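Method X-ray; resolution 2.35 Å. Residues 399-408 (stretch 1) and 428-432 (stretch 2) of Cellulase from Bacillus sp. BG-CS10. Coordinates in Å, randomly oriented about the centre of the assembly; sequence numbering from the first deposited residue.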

# COMPACT_ATOMS: atom_id res chain seq x y z
N ALA A 399 2.69 34.55 15.26
CA ALA A 399 1.84 33.37 15.40
C ALA A 399 2.68 32.14 15.79
O ALA A 399 2.33 31.40 16.71
CB ALA A 399 1.08 33.11 14.12
N LEU A 400 3.79 31.95 15.08
CA LEU A 400 4.70 30.86 15.39
C LEU A 400 5.20 30.99 16.83
O LEU A 400 5.20 30.02 17.58
CB LEU A 400 5.87 30.84 14.41
CG LEU A 400 5.46 30.56 12.96
CD1 LEU A 400 6.60 30.81 11.99
CD2 LEU A 400 4.93 29.15 12.81
N THR A 401 5.60 32.20 17.21
CA THR A 401 6.05 32.44 18.58
C THR A 401 4.98 32.05 19.59
O THR A 401 5.25 31.31 20.54
CB THR A 401 6.43 33.92 18.79
OG1 THR A 401 7.56 34.23 17.98
CG2 THR A 401 6.77 34.19 20.26
N ALA A 402 3.76 32.52 19.38
CA ALA A 402 2.66 32.26 20.29
C ALA A 402 2.36 30.76 20.41
O ALA A 402 2.05 30.27 21.50
CB ALA A 402 1.41 33.02 19.85
N LEU A 403 2.47 30.05 19.29
CA LEU A 403 2.12 28.63 19.24
C LEU A 403 3.19 27.71 19.82
O LEU A 403 2.96 26.53 20.05
CB LEU A 403 1.83 28.21 17.81
CG LEU A 403 0.53 28.74 17.21
CD1 LEU A 403 0.54 28.60 15.70
CD2 LEU A 403 -0.65 28.01 17.81
N MSE A 404 4.38 28.25 20.06
CA MSE A 404 5.48 27.39 20.43
C MSE A 404 5.99 27.63 21.83
O MSE A 404 5.63 28.61 22.49
CB MSE A 404 6.60 27.55 19.41
CG MSE A 404 6.14 27.17 18.02
SE MSE A 404 7.49 27.39 16.66
CE MSE A 404 8.60 25.90 17.20
N THR A 405 6.83 26.71 22.29
CA THR A 405 7.37 26.73 23.63
C THR A 405 8.88 26.55 23.56
O THR A 405 9.35 25.50 23.13
CB THR A 405 6.76 25.62 24.50
OG1 THR A 405 5.34 25.62 24.37
CG2 THR A 405 7.14 25.80 25.96
N PRO A 406 9.63 27.58 23.99
CA PRO A 406 11.09 27.52 23.97
C PRO A 406 11.61 26.33 24.76
O PRO A 406 11.18 26.11 25.89
CB PRO A 406 11.50 28.84 24.64
CG PRO A 406 10.33 29.75 24.42
CD PRO A 406 9.12 28.86 24.51
N GLY A 407 12.51 25.55 24.16
CA GLY A 407 13.11 24.43 24.85
C GLY A 407 12.34 23.12 24.75
O GLY A 407 12.88 22.07 25.08
N GLU A 408 11.08 23.16 24.31
CA GLU A 408 10.37 21.90 24.12
C GLU A 408 10.41 21.47 22.67
O GLU A 408 9.71 22.01 21.82
CB GLU A 408 8.92 21.97 24.59
CG GLU A 408 8.29 20.58 24.56
CD GLU A 408 6.97 20.50 25.28
OE1 GLU A 408 5.95 20.98 24.74
OE2 GLU A 408 6.94 19.93 26.39
N GLN A 428 2.37 19.93 10.88
CA GLN A 428 2.96 19.71 12.19
C GLN A 428 4.03 20.78 12.43
O GLN A 428 5.00 20.87 11.67
CB GLN A 428 3.57 18.30 12.29
CG GLN A 428 2.69 17.19 11.73
CD GLN A 428 1.49 16.88 12.61
OE1 GLN A 428 1.62 16.67 13.82
NE2 GLN A 428 0.31 16.82 12.00
N LEU A 429 3.84 21.59 13.46
CA LEU A 429 4.81 22.64 13.79
C LEU A 429 5.90 22.06 14.68
O LEU A 429 5.71 21.91 15.89
CB LEU A 429 4.11 23.82 14.46
CG LEU A 429 4.94 25.03 14.90
CD1 LEU A 429 5.85 25.52 13.78
CD2 LEU A 429 4.02 26.15 15.36
N GLN A 430 7.04 21.73 14.08
CA GLN A 430 8.13 21.06 14.78
C GLN A 430 9.17 22.04 15.32
O GLN A 430 9.83 22.74 14.55
CB GLN A 430 8.83 20.05 13.86
CG GLN A 430 7.93 18.98 13.26
CD GLN A 430 7.30 18.08 14.31
OE1 GLN A 430 6.09 18.07 14.49
NE2 GLN A 430 8.13 17.32 15.02
N ASN A 431 9.33 22.08 16.65
CA ASN A 431 10.46 22.77 17.26
C ASN A 431 11.66 21.83 17.27
O ASN A 431 11.67 20.85 18.00
CB ASN A 431 10.13 23.23 18.68
CG ASN A 431 11.07 24.33 19.18
OD1 ASN A 431 11.80 24.95 18.40
ND2 ASN A 431 11.05 24.58 20.49
N VAL A 432 12.67 22.12 16.47
CA VAL A 432 13.80 21.20 16.39
C VAL A 432 15.11 21.81 16.88
O VAL A 432 15.27 23.04 16.94
CB VAL A 432 14.02 20.69 14.95
CG1 VAL A 432 12.78 19.97 14.46
CG2 VAL A 432 14.40 21.83 14.03

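The contact joins the end of a helix and the loop that follows it to one face of a strand, and it buries 329 Å² summed over both sides. Residues from Ala399 onward continue a helix that starts earlier in the chain, with Leu403 N bonded to Ala399 O at 2.9 Å; Met404 N still reaches back to Thr401 O at 3.2 Å, although the phi/psi of Met404 (-115/168) has already left helical values. A type II beta turn then runs from Thr405 to Glu408, closed by Glu408 N to Thr405 O at 3.1 Å. Gly407 occupies the turn position with positive phi (87/-14), where a CB would be jammed against the carbonyl O of Pro406. Stretch 2 is extended throughout. No backbone-to-backbone hydrogen bond links the two stretches, and the nearest CA atoms, those of Glu408 and Asn431, lie 6.9 Å apart, so side chains carry the association.

Strand alternation decides which residues take part. Leu429 and Asn431 direct their CA-to-CB bonds toward stretch 1 and have 90 and 84 Å² covered by it, whereas those of Gln430 and Val432 point away.

The apolar contacts gather around Leu429, in the t, p rotamer. Its CD1 lies 3.9 Å from Leu400 CD2, and its CD2 lies 3.9 Å from Leu403 CB and 3.6 Å from Met404 CG. These are van der Waals separations between saturated carbons, and Leu400 CD2 also lies 4.0 Å from Leu429 CD2, so both methyls pack against Leu400. Leu400 starts sideways from its CA, but the end of its side chain comes nearer to the strand.

Met404, a selenomethionine, spans both inward-facing strand residues. Its CA-to-CB bond points toward the strand, and chi angles of -60°, 179° and 71° (m, t, p) carry the chain past Leu429 until CE lies 3.4 Å from Asn431 CB. The methyl packs against the amide as well, with Met404 CE 3.5 Å from both Asn431 CG and Asn431 OD1, while Asn431 ND2 lies farther off, at 4.3 Å from Met404 CE. With 73 Å² covered, Met404 has the largest buried area in stretch 1.

The polar contact is made by Asn431, whose ND2 donates a hydrogen bond to Glu408 O, with a length of 3.2 Å and an N-H...O angle of 148°. The turn brings this carbonyl within reach of the amide, so the bond ties the turn's last residue to the strand through its backbone. Thr405 O, the acceptor that closes the turn, also lies 3.3 Å from Asn431 ND2. The Glu408 side chain takes no part: its CA-to-CB bond points away, and it comes no nearer than 5.3 Å to stretch 2.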